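Local coordinates for ethylbenzene dehydrogenase alpha-subunit (Aromatoleum aromaticum, PDB 2IVF), which belongs to the molybdopterin oxidoreductase family and carries a molybdenum atom, the ligands MGD and MD1 and an iron/sulfur cluster, at residues V213-V219 against G542-P546; Q181-I187 against R593-T599; F320-C326 against M379-E383; A369-L374 against T809-Q813. The contacts are given in a common frame with arbitrary orientation. Residues are numbered along the deposited sequence.

Contact 1: residues V213-V219 against G542-P546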
loop_
_atom_site.group_PDB
_atom_site.type_symbol
_atom_site.label_atom_id
_atom_site.label_comp_id
_atom_site.label_asym_id
_atom_site.label_seq_id
_atom_site.Cartn_x
_atom_site.Cartn_y
_atom_site.Cartn_z
ATOM N N VAL A 213 25.391 8.609 19.118
ATOM C CA VAL A 213 24.657 9.705 18.529
ATOM C C VAL A 213 23.493 9.106 17.777
ATOM O O VAL A 213 23.680 8.152 17.028
ATOM C CB VAL A 213 25.529 10.516 17.547
ATOM C CG1 VAL A 213 24.707 11.669 16.991
ATOM C CG2 VAL A 213 26.804 10.995 18.246
ATOM N N SER A 214 22.285 9.595 18.051
ATOM C CA SER A 214 21.092 9.101 17.364
ATOM C C SER A 214 20.316 10.266 16.718
ATOM O O SER A 214 19.457 10.893 17.355
ATOM C CB SER A 214 20.162 8.319 18.292
ATOM O OG SER A 214 20.862 7.496 19.229
ATOM N N PRO A 215 20.648 10.599 15.470
ATOM C CA PRO A 215 19.861 11.583 14.778
ATOM C C PRO A 215 18.362 11.339 14.892
ATOM O O PRO A 215 17.891 10.174 14.849
ATOM C CB PRO A 215 20.368 11.454 13.345
ATOM C CG PRO A 215 21.814 11.146 13.507
ATOM C CD PRO A 215 21.829 10.197 14.674
ATOM N N ASP A 216 17.634 12.425 15.107
ATOM C CA ASP A 216 16.154 12.377 15.386
ATOM C C ASP A 216 15.363 11.748 14.253
ATOM O O ASP A 216 15.374 12.266 13.148
ATOM C CB ASP A 216 15.658 13.793 15.607
ATOM C CG ASP A 216 14.274 13.866 16.163
ATOM O OD1 ASP A 216 13.339 13.268 15.589
ATOM O OD2 ASP A 216 14.106 14.586 17.179
ATOM N N ILE A 217 14.684 10.640 14.530
ATOM C CA ILE A 217 13.964 9.888 13.519
ATOM C C ILE A 217 12.951 10.782 12.802
ATOM O O ILE A 217 12.911 10.836 11.597
ATOM C CB ILE A 217 13.277 8.631 14.123
ATOM C CG1 ILE A 217 12.267 8.000 13.141
ATOM C CG2 ILE A 217 12.557 8.950 15.437
ATOM C CD1 ILE A 217 12.910 7.409 11.897
ATOM N N ASN A 218 12.123 11.500 13.553
ATOM C CA ASN A 218 11.029 12.245 12.920
ATOM C C ASN A 218 11.449 13.416 12.078
ATOM O O ASN A 218 10.861 13.677 11.032
ATOM C CB ASN A 218 10.020 12.686 13.967
ATOM C CG ASN A 218 8.968 11.692 14.115
ATOM O OD1 ASN A 218 9.155 10.661 14.765
ATOM N ND2 ASN A 218 7.865 11.913 13.407
ATOM N N VAL A 219 12.458 14.118 12.543
ATOM C CA VAL A 219 13.017 15.237 11.796
ATOM C C VAL A 219 13.717 14.667 10.527
ATOM O O VAL A 219 13.707 15.299 9.453
ATOM C CB VAL A 219 13.936 16.015 12.692
ATOM C CG1 VAL A 219 14.552 17.251 11.978
ATOM C CG2 VAL A 219 13.138 16.443 13.980
ATOM N N GLY A 542 21.183 11.709 23.823
ATOM C CA GLY A 542 21.907 11.701 22.514
ATOM C C GLY A 542 21.053 11.764 21.249
ATOM O O GLY A 542 21.521 11.422 20.144
ATOM N N LEU A 543 19.799 12.188 21.413
ATOM C CA LEU A 543 18.908 12.401 20.289
ATOM C C LEU A 543 19.155 13.817 19.807
ATOM O O LEU A 543 19.039 14.774 20.582
ATOM C CB LEU A 543 17.460 12.238 20.698
ATOM C CG LEU A 543 17.078 10.794 21.025
ATOM C CD1 LEU A 543 15.805 10.737 21.840
ATOM C CD2 LEU A 543 16.937 9.979 19.739
ATOM N N VAL A 544 19.497 13.940 18.531
ATOM C CA VAL A 544 20.070 15.184 18.010
ATOM C C VAL A 544 19.385 15.559 16.686
ATOM O O VAL A 544 18.949 14.678 15.933
ATOM C CB VAL A 544 21.630 15.048 17.850
ATOM C CG1 VAL A 544 22.239 14.555 19.152
ATOM C CG2 VAL A 544 21.965 14.069 16.714
ATOM N N PRO A 545 19.236 16.868 16.415
ATOM C CA PRO A 545 18.695 17.318 15.107
ATOM C C PRO A 545 19.532 16.761 13.973
ATOM O O PRO A 545 20.748 16.940 14.016
ATOM C CB PRO A 545 18.844 18.852 15.160
ATOM C CG PRO A 545 19.779 19.135 16.311
ATOM C CD PRO A 545 19.568 18.006 17.287
ATOM N N PRO A 546 18.930 16.026 13.022
ATOM C CA PRO A 546 19.687 15.384 11.916
ATOM C C PRO A 546 20.345 16.318 10.885
ATOM O O PRO A 546 21.385 15.956 10.306
ATOM C CB PRO A 546 18.648 14.451 11.286
ATOM C CG PRO A 546 17.356 15.060 11.642
ATOM C CD PRO A 546 17.499 15.696 12.955
#

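Contact 2: residues Q181-I187 against R593-T599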
loop_
_atom_site.group_PDB
_atom_site.type_symbol
_atom_site.label_atom_id
_atom_site.label_comp_id
_atom_site.label_asym_id
_atom_site.label_seq_id
_atom_site.Cartn_x
_atom_site.Cartn_y
_atom_site.Cartn_z
ATOM N N GLN A 181 38.430 8.320 19.897
ATOM C CA GLN A 181 37.746 9.616 19.961
ATOM C C GLN A 181 36.497 9.706 20.846
ATOM O O GLN A 181 35.724 10.666 20.726
ATOM C CB GLN A 181 37.326 10.019 18.551
ATOM C CG GLN A 181 36.253 9.131 17.928
ATOM C CD GLN A 181 35.802 9.636 16.594
ATOM O OE1 GLN A 181 36.072 10.784 16.235
ATOM N NE2 GLN A 181 35.091 8.786 15.833
ATOM N N GLY A 182 36.287 8.726 21.718
ATOM C CA GLY A 182 35.079 8.702 22.541
ATOM C C GLY A 182 33.846 8.308 21.774
ATOM O O GLY A 182 33.910 7.886 20.611
ATOM N N SER A 183 32.703 8.524 22.402
ATOM C CA SER A 183 31.490 7.924 21.974
ATOM C C SER A 183 30.866 8.612 20.751
ATOM O O SER A 183 29.944 8.065 20.151
ATOM C CB SER A 183 30.522 7.873 23.165
ATOM O OG SER A 183 30.000 9.150 23.490
ATOM N N ASP A 184 31.352 9.802 20.379
ATOM C CA ASP A 184 30.824 10.494 19.188
ATOM C C ASP A 184 31.016 9.759 17.849
ATOM O O ASP A 184 30.374 10.116 16.844
ATOM C CB ASP A 184 31.386 11.933 19.107
ATOM C CG ASP A 184 30.416 12.992 19.669
ATOM O OD1 ASP A 184 29.347 12.612 20.206
ATOM O OD2 ASP A 184 30.726 14.216 19.522
ATOM N N GLY A 185 31.845 8.716 17.832
ATOM C CA GLY A 185 32.106 7.953 16.607
ATOM C C GLY A 185 31.032 6.971 16.154
ATOM O O GLY A 185 31.080 6.490 15.014
ATOM N N PHE A 186 30.065 6.703 17.038
ATOM C CA PHE A 186 28.995 5.741 16.803
ATOM C C PHE A 186 27.713 6.489 16.508
ATOM O O PHE A 186 27.333 7.376 17.268
ATOM C CB PHE A 186 28.765 4.853 18.039
ATOM C CG PHE A 186 27.672 3.825 17.852
ATOM C CD1 PHE A 186 27.969 2.597 17.312
ATOM C CD2 PHE A 186 26.370 4.061 18.295
ATOM C CE1 PHE A 186 26.981 1.641 17.147
ATOM C CE2 PHE A 186 25.359 3.118 18.103
ATOM C CZ PHE A 186 25.660 1.914 17.541
ATOM N N ILE A 187 27.049 6.110 15.412
ATOM C CA ILE A 187 25.818 6.731 14.992
ATOM C C ILE A 187 24.827 5.664 14.713
ATOM O O ILE A 187 25.056 4.815 13.863
ATOM C CB ILE A 187 26.015 7.612 13.703
ATOM C CG1 ILE A 187 27.155 8.584 13.949
ATOM C CG2 ILE A 187 24.722 8.406 13.315
ATOM C CD1 ILE A 187 27.410 9.414 12.774
ATOM N N ARG A 593 26.115 16.986 17.133
ATOM C CA ARG A 593 26.855 15.744 17.332
ATOM C C ARG A 593 26.634 14.854 16.115
ATOM O O ARG A 593 25.554 14.930 15.495
ATOM C CB ARG A 593 26.348 14.986 18.571
ATOM C CG ARG A 593 26.457 15.737 19.867
ATOM C CD ARG A 593 26.021 14.906 21.068
ATOM N NE ARG A 593 26.855 13.708 21.283
ATOM C CZ ARG A 593 26.429 12.599 21.903
ATOM N NH1 ARG A 593 25.193 12.530 22.403
ATOM N NH2 ARG A 593 27.228 11.553 22.042
ATOM N N PRO A 594 27.664 14.071 15.727
ATOM C CA PRO A 594 29.007 14.157 16.297
ATOM C C PRO A 594 29.591 15.548 16.146
ATOM O O PRO A 594 29.293 16.226 15.184
ATOM C CB PRO A 594 29.851 13.191 15.453
ATOM C CG PRO A 594 28.933 12.395 14.651
ATOM C CD PRO A 594 27.566 13.038 14.680
ATOM N N ALA A 595 30.412 15.966 17.102
ATOM C CA ALA A 595 31.012 17.276 17.026
ATOM C C ALA A 595 31.739 17.382 15.660
ATOM O O ALA A 595 32.250 16.377 15.140
ATOM C CB ALA A 595 31.982 17.479 18.193
ATOM N N PRO A 596 31.755 18.583 15.051
ATOM C CA PRO A 596 32.485 18.801 13.785
ATOM C C PRO A 596 33.930 18.336 13.734
ATOM O O PRO A 596 34.424 18.034 12.657
ATOM C CB PRO A 596 32.374 20.313 13.599
ATOM C CG PRO A 596 30.989 20.585 14.130
ATOM C CD PRO A 596 31.028 19.809 15.440
ATOM N N ASP A 597 34.617 18.265 14.864
ATOM C CA ASP A 597 35.984 17.774 14.838
ATOM C C ASP A 597 36.075 16.282 15.160
ATOM O O ASP A 597 37.153 15.740 15.262
ATOM C CB ASP A 597 36.892 18.604 15.757
ATOM C CG ASP A 597 36.363 18.706 17.175
ATOM O OD1 ASP A 597 35.329 18.076 17.513
ATOM O OD2 ASP A 597 36.999 19.429 17.956
ATOM N N LYS A 598 34.947 15.607 15.327
ATOM C CA LYS A 598 34.964 14.161 15.422
ATOM C C LYS A 598 34.652 13.594 14.024
ATOM O O LYS A 598 34.109 14.297 13.155
ATOM C CB LYS A 598 33.894 13.683 16.424
ATOM C CG LYS A 598 34.069 14.231 17.847
ATOM C CD LYS A 598 35.336 13.699 18.511
ATOM C CE LYS A 598 35.444 14.154 19.969
ATOM N NZ LYS A 598 36.693 13.659 20.589
ATOM N N THR A 599 34.968 12.321 13.826
ATOM C CA THR A 599 34.663 11.618 12.584
ATOM C C THR A 599 33.740 10.456 12.881
ATOM O O THR A 599 34.093 9.571 13.665
ATOM C CB THR A 599 35.916 10.979 11.992
ATOM O OG1 THR A 599 36.997 11.892 12.077
ATOM C CG2 THR A 599 35.685 10.591 10.559
#

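Contact 3: residues F320-C326 against M379-E383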
loop_
_atom_site.group_PDB
_atom_site.type_symbol
_atom_site.label_atom_id
_atom_site.label_comp_id
_atom_site.label_asym_id
_atom_site.label_seq_id
_atom_site.Cartn_x
_atom_site.Cartn_y
_atom_site.Cartn_z
ATOM N N PHE A 320 -16.693 35.061 10.366
ATOM C CA PHE A 320 -15.822 34.464 11.364
ATOM C C PHE A 320 -16.456 34.438 12.779
ATOM O O PHE A 320 -17.325 35.240 13.124
ATOM C CB PHE A 320 -14.425 35.138 11.360
ATOM C CG PHE A 320 -14.437 36.573 11.747
ATOM C CD1 PHE A 320 -14.670 37.544 10.809
ATOM C CD2 PHE A 320 -14.189 36.964 13.059
ATOM C CE1 PHE A 320 -14.694 38.849 11.144
ATOM C CE2 PHE A 320 -14.181 38.288 13.406
ATOM C CZ PHE A 320 -14.439 39.237 12.462
ATOM N N ASP A 321 -15.976 33.503 13.582
ATOM C CA ASP A 321 -16.431 33.303 14.941
ATOM C C ASP A 321 -15.611 34.281 15.786
ATOM O O ASP A 321 -14.482 34.005 16.206
ATOM C CB ASP A 321 -16.207 31.844 15.306
ATOM C CG ASP A 321 -16.763 31.450 16.669
ATOM O OD1 ASP A 321 -16.976 32.296 17.553
ATOM O OD2 ASP A 321 -16.930 30.220 16.859
ATOM N N ARG A 322 -16.184 35.452 16.006
ATOM C CA ARG A 322 -15.493 36.520 16.704
ATOM C C ARG A 322 -15.087 36.113 18.108
ATOM O O ARG A 322 -13.960 36.379 18.537
ATOM C CB ARG A 322 -16.375 37.771 16.770
ATOM C CG ARG A 322 -15.711 38.965 17.420
ATOM C CD ARG A 322 -16.595 40.231 17.356
ATOM N NE ARG A 322 -16.694 40.704 15.978
ATOM C CZ ARG A 322 -15.922 41.636 15.430
ATOM N NH1 ARG A 322 -14.990 42.262 16.130
ATOM N NH2 ARG A 322 -16.108 41.950 14.165
ATOM N N GLN A 323 -15.999 35.473 18.826
ATOM C CA GLN A 323 -15.738 35.101 20.221
ATOM C C GLN A 323 -14.558 34.129 20.354
ATOM O O GLN A 323 -13.675 34.298 21.185
ATOM C CB GLN A 323 -17.013 34.513 20.801
ATOM C CG GLN A 323 -17.042 34.380 22.307
ATOM C CD GLN A 323 -18.470 34.420 22.846
ATOM O OE1 GLN A 323 -19.431 34.749 22.115
ATOM N NE2 GLN A 323 -18.620 34.082 24.122
ATOM N N PHE A 324 -14.547 33.122 19.504
ATOM C CA PHE A 324 -13.516 32.093 19.479
ATOM C C PHE A 324 -12.184 32.720 19.152
ATOM O O PHE A 324 -11.168 32.420 19.794
ATOM C CB PHE A 324 -13.880 31.043 18.420
ATOM C CG PHE A 324 -12.951 29.850 18.365
ATOM C CD1 PHE A 324 -11.744 29.898 17.667
ATOM C CD2 PHE A 324 -13.309 28.655 18.984
ATOM C CE1 PHE A 324 -10.890 28.800 17.609
ATOM C CE2 PHE A 324 -12.471 27.536 18.913
ATOM C CZ PHE A 324 -11.269 27.600 18.222
ATOM N N VAL A 325 -12.170 33.578 18.132
ATOM C CA VAL A 325 -10.939 34.265 17.730
ATOM C C VAL A 325 -10.381 35.113 18.875
ATOM O O VAL A 325 -9.199 35.079 19.202
ATOM C CB VAL A 325 -11.204 35.074 16.451
ATOM C CG1 VAL A 325 -10.368 36.337 16.348
ATOM C CG2 VAL A 325 -11.025 34.162 15.241
ATOM N N CYS A 326 -11.261 35.836 19.517
ATOM C CA CYS A 326 -10.882 36.718 20.606
ATOM C C CYS A 326 -10.378 35.964 21.804
ATOM O O CYS A 326 -9.540 36.446 22.540
ATOM C CB CYS A 326 -12.074 37.581 20.969
ATOM S SG CYS A 326 -12.288 38.930 19.803
ATOM N N MET A 379 -15.292 41.544 25.577
ATOM C CA MET A 379 -14.890 41.284 24.200
ATOM C C MET A 379 -13.773 42.229 23.773
ATOM O O MET A 379 -13.994 43.423 23.639
ATOM C CB MET A 379 -16.062 41.448 23.246
ATOM C CG MET A 379 -16.811 40.167 22.955
ATOM S SD MET A 379 -15.912 39.087 21.823
ATOM C CE MET A 379 -17.278 38.428 20.851
ATOM N N PRO A 380 -12.569 41.689 23.521
ATOM C CA PRO A 380 -11.479 42.523 23.018
ATOM C C PRO A 380 -11.799 43.121 21.661
ATOM O O PRO A 380 -12.543 42.526 20.892
ATOM C CB PRO A 380 -10.304 41.540 22.889
ATOM C CG PRO A 380 -10.682 40.359 23.700
ATOM C CD PRO A 380 -12.157 40.294 23.721
ATOM N N ALA A 381 -11.203 44.266 21.361
ATOM C CA ALA A 381 -11.252 44.847 20.015
ATOM C C ALA A 381 -10.593 43.903 19.032
ATOM O O ALA A 381 -9.645 43.192 19.392
ATOM C CB ALA A 381 -10.523 46.211 19.977
ATOM N N LEU A 382 -11.101 43.885 17.805
ATOM C CA LEU A 382 -10.416 43.243 16.690
ATOM C C LEU A 382 -10.073 44.328 15.688
ATOM O O LEU A 382 -8.895 44.630 15.453
ATOM C CB LEU A 382 -11.285 42.167 16.045
ATOM C CG LEU A 382 -11.305 40.830 16.786
ATOM C CD1 LEU A 382 -12.100 39.840 15.996
ATOM C CD2 LEU A 382 -9.891 40.279 17.059
ATOM N N GLU A 383 -11.099 44.942 15.112
ATOM C CA GLU A 383 -10.868 45.975 14.122
ATOM C C GLU A 383 -10.389 47.243 14.809
ATOM O O GLU A 383 -10.845 47.584 15.901
ATOM C CB GLU A 383 -12.139 46.242 13.303
ATOM C CG GLU A 383 -12.600 45.030 12.418
ATOM C CD GLU A 383 -13.480 44.035 13.159
ATOM O OE1 GLU A 383 -13.597 44.171 14.395
ATOM O OE2 GLU A 383 -14.057 43.108 12.499
HETATM O O HOH W 1 -14.424 42.577 19.174
#

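Contact 4: residues A369-L374 against T809-Q813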
loop_
_atom_site.group_PDB
_atom_site.type_symbol
_atom_site.label_atom_id
_atom_site.label_comp_id
_atom_site.label_asym_id
_atom_site.label_seq_id
_atom_site.Cartn_x
_atom_site.Cartn_y
_atom_site.Cartn_z
ATOM N N ALA A 369 -4.073 41.246 28.673
ATOM C CA ALA A 369 -4.561 39.926 28.300
ATOM C C ALA A 369 -3.918 38.913 29.268
ATOM O O ALA A 369 -2.685 38.902 29.461
ATOM C CB ALA A 369 -4.192 39.610 26.852
ATOM N N SER A 370 -4.752 38.085 29.899
ATOM C CA SER A 370 -4.251 37.178 30.917
ATOM C C SER A 370 -3.322 36.145 30.306
ATOM O O SER A 370 -3.628 35.555 29.270
ATOM C CB SER A 370 -5.389 36.501 31.668
ATOM O OG SER A 370 -4.935 35.351 32.369
ATOM N N ARG A 371 -2.196 35.929 30.981
ATOM C CA ARG A 371 -1.264 34.864 30.656
ATOM C C ARG A 371 -1.684 33.508 31.214
ATOM O O ARG A 371 -1.092 32.502 30.856
ATOM C CB ARG A 371 0.118 35.173 31.208
ATOM C CG ARG A 371 0.697 36.496 30.717
ATOM C CD ARG A 371 2.163 36.613 31.021
ATOM N NE ARG A 371 2.958 35.621 30.307
ATOM C CZ ARG A 371 3.738 34.707 30.879
ATOM N NH1 ARG A 371 3.860 34.639 32.195
ATOM N NH2 ARG A 371 4.410 33.861 30.120
ATOM N N GLY A 372 -2.689 33.484 32.089
ATOM C CA GLY A 372 -3.016 32.280 32.850
ATOM C C GLY A 372 -4.268 31.571 32.403
ATOM O O GLY A 372 -4.439 30.377 32.677
ATOM N N THR A 373 -5.150 32.276 31.712
ATOM C CA THR A 373 -6.348 31.659 31.173
ATOM C C THR A 373 -6.754 32.369 29.872
ATOM O O THR A 373 -6.408 33.531 29.647
ATOM C CB THR A 373 -7.539 31.739 32.182
ATOM O OG1 THR A 373 -8.668 31.059 31.640
ATOM C CG2 THR A 373 -7.946 33.156 32.446
ATOM N N LEU A 374 -7.494 31.665 29.040
ATOM C CA LEU A 374 -8.022 32.246 27.819
ATOM C C LEU A 374 -9.418 32.805 28.039
ATOM O O LEU A 374 -9.997 33.404 27.148
ATOM C CB LEU A 374 -8.092 31.195 26.713
ATOM C CG LEU A 374 -6.803 30.482 26.303
ATOM C CD1 LEU A 374 -7.146 29.372 25.303
ATOM C CD2 LEU A 374 -5.784 31.457 25.715
ATOM N N THR A 809 2.685 34.114 23.284
ATOM C CA THR A 809 1.452 34.868 23.593
ATOM C C THR A 809 0.465 34.151 24.503
ATOM O O THR A 809 -0.573 34.737 24.892
ATOM C CB THR A 809 0.672 35.200 22.319
ATOM O OG1 THR A 809 0.286 33.988 21.648
ATOM C CG2 THR A 809 1.490 36.111 21.388
ATOM N N ARG A 810 0.772 32.891 24.816
ATOM C CA ARG A 810 -0.120 31.970 25.547
ATOM C C ARG A 810 -1.387 31.599 24.780
ATOM O O ARG A 810 -2.310 30.982 25.320
ATOM C CB ARG A 810 -0.483 32.499 26.918
ATOM C CG ARG A 810 0.665 32.424 27.914
ATOM C CD ARG A 810 0.901 30.971 28.405
ATOM N NE ARG A 810 2.208 30.849 29.067
ATOM C CZ ARG A 810 2.413 31.043 30.360
ATOM N NH1 ARG A 810 1.411 31.358 31.152
ATOM N NH2 ARG A 810 3.637 30.937 30.872
ATOM N N ARG A 811 -1.415 31.984 23.515
ATOM C CA ARG A 811 -2.547 31.734 22.650
ATOM C C ARG A 811 -2.136 31.050 21.367
ATOM O O ARG A 811 -0.954 30.817 21.108
ATOM C CB ARG A 811 -3.256 33.045 22.352
ATOM C CG ARG A 811 -3.899 33.629 23.592
ATOM C CD ARG A 811 -3.810 35.152 23.689
ATOM N NE ARG A 811 -4.688 35.520 24.786
ATOM C CZ ARG A 811 -4.372 35.432 26.077
ATOM N NH1 ARG A 811 -3.146 35.101 26.457
ATOM N NH2 ARG A 811 -5.280 35.738 26.989
ATOM N N ALA A 812 -3.140 30.625 20.595
ATOM C CA ALA A 812 -2.877 30.045 19.287
ATOM C C ALA A 812 -2.425 31.257 18.480
ATOM O O ALA A 812 -3.187 32.194 18.320
ATOM C CB ALA A 812 -4.095 29.427 18.714
ATOM N N GLN A 813 -1.194 31.217 18.005
ATOM C CA GLN A 813 -0.468 32.424 17.682
ATOM C C GLN A 813 -0.134 32.483 16.212
ATOM O O GLN A 813 0.678 31.723 15.740
ATOM C CB GLN A 813 0.796 32.480 18.495
ATOM C CG GLN A 813 1.519 33.767 18.308
ATOM C CD GLN A 813 2.710 33.914 19.194
ATOM O OE1 GLN A 813 2.763 33.315 20.270
ATOM N NE2 GLN A 813 3.672 34.731 18.766
HETATM O O HOH W 2 -8.080 35.061 25.833
#

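Contact 1: residues V213-V219 against G542-P546
Side-chain conformation and backbone pairing can settle a short strand pair together, as residues 213-219 and 542-546 illustrate. Three backbone hydrogen bonds join them: Ser214 N to Gly542 O (2.9 Å), Val544 N to Ser214 O (3.3 Å) and Asp216 N to Val544 O (2.7 Å). On one face Val544, with chi1 in m, sets CG2 3.7 Å from CG1 of Val213, itself in t, and 4.3 Å from CG of Pro215. The other face holds Ser214 and Leu543, whose mt rotamer brings CD2 3.9 Å from Ser214 CB. Past the strands, Pro546 offers its ring to Val219, a t rotamer with CG1 3.5 Å from Pro546 CD. Asp216, also t, folds its carboxylate back over the helix start: OD1 accepts from Val219 N at 3.3 Å, while OD2 is held by Tyr954 and Met957. The side chain of Asp216 lies about 11 Å from the molybdenum atom. The arrangement is a buried two-stranded parallel sheet, one strand of which, 214-215, passes through the N-cap Asp216 into helix 217-221.

Contact 2: residues Q181-I187 against R593-T599
The approach to an edge strand can be fixed by side chains as well as by pairing, as residues 181-187 and 593-599 show. Residues 181-187 run through a 3-10 segment into strand 186-188, the outermost strand on its side of a mixed six-stranded sheet, and residues 593-599 form the loop before the neighbouring parallel strand 602-606.

Charge comes first. Asp184 points into the loop and uses both carboxylate oxygens: OD1 forms a salt bridge with Arg593, 2.9 Å from NE and 3.0 Å from NH2, while OD2 accepts from Ala595 N at 3.0 Å. The guanidinium meets the acid with its edge, and its NH2 also reaches the carbonyl of Asp211, which Ser183 OG shares.

Further hydrogen bonds gather at the other end. The type I turn from Ala595 to Lys598, closed by Lys598 N to Ala595 O (2.8 Å), returns the chain so that Lys598 NZ donates to Gln181 O at 3.1 Å.

Apolar packing is smaller. Pro594, preceded by a cis peptide bond, places CG 3.8 Å from CD1 of Ile187, and Trp549 of helix 546-553 touches both side chains.

The Gln181 amide makes a two-point pairing with the backbone of Thr599: OE1 accepts from Thr599 N at 3.1 Å, and NE2 donates to Thr599 O at a short 2.5 Å.

Contact 3: residues F320-C326 against M379-E383
A leucine knob in a hollow at the start of a helix shows how an irregular loop can be seated without backbone pairing. Leu382 is the bump. Its CD1 lies 3.7 Å from CE2 of Phe320 and 3.9 Å from CG1 of Val325, and its CG sits 3.7 Å from SG of Cys326; Arg322 adds another wall, laying one face of its guanidinium over CD1. Further along, Cys326 is itself a bump, its CB 3.9 Å from CD of Pro380, while the Met379 side chain reaches back so that CE rests 3.8 Å from Arg322 CG and 3.7 Å from Gln323 CA. A two-pronged salt bridge lies at the edge of the guanidinium, with Arg322 NH1 2.9 Å from Glu383 OE1 and NH2 2.9 Å from OE2. One water bridges Arg322 NH1 (3.1 Å) to Pro380 O (2.5 Å). Phe402 of helix 401-408 adds its ring beside Phe320 and Leu382. The result is the N-terminal part of a helix capped by Asp321, packed against the loop leading into strand 385-389.

Contact 4: residues A369-L374 against T809-Q813
Two arginines meet face to face: Arg371 NH2 lies 3.1 Å from Arg810 NH2, with each guanidinium over the face of the other. Both nitrogens are donors, so no bond joins them, and the closeness of like charges is consistent with Asp521, which forms a salt bridge with each arginine. Arg810 is also tied to the partner backbone, its NH1 donating to Arg371 O at 2.8 Å. Arginine-to-carbonyl bonds of this kind join the loop after strand 365-369 to the loop between helices 796-800 and 819-824. An ST turn shapes each side, Ser370 OG accepting from Gly372 N (2.9 Å) and Thr809 OG1 from Arg811 N (3.2 Å). Arg811 grips Ser370 O with NH2 (2.8 Å) and NH1 (2.9 Å), and NH1 reaches back to Thr809 O at 3.0 Å. Its guanidinium is sandwiched between Leu374 CD2 on one face and Ala369 CB on the opposite one. Leu374 CD2 also lies 3.6 Å from Arg811 CG, and a water accepts from Arg811 NH2 at 3.1 Å.

In the fold
Followed from the N terminus, the chain shows how nested and crossing closures hold a long chain together. Residues 181-187 come first and wait for 593-599, so contact 2 closes a loop of 405 intervening residues. Contact 1 closes a shorter loop within it, and contact 3 a smaller one still, joining helix 322-328 to the loop before strand 385-389. Contact 4 crosses all three: 369-374, after strand 365-369, lies between the segments of contact 3, but its partner 809-813, before helix 819-824, follows every other segment. Contacts 1 and 2 touch, Val213 N lying 3.0 Å from Phe186 O, and join the six-stranded sheet's edge to the two-stranded one. The centre of contact 3 lies about 14 Å from that of contact 4 and about 41 Å from that of contact 1.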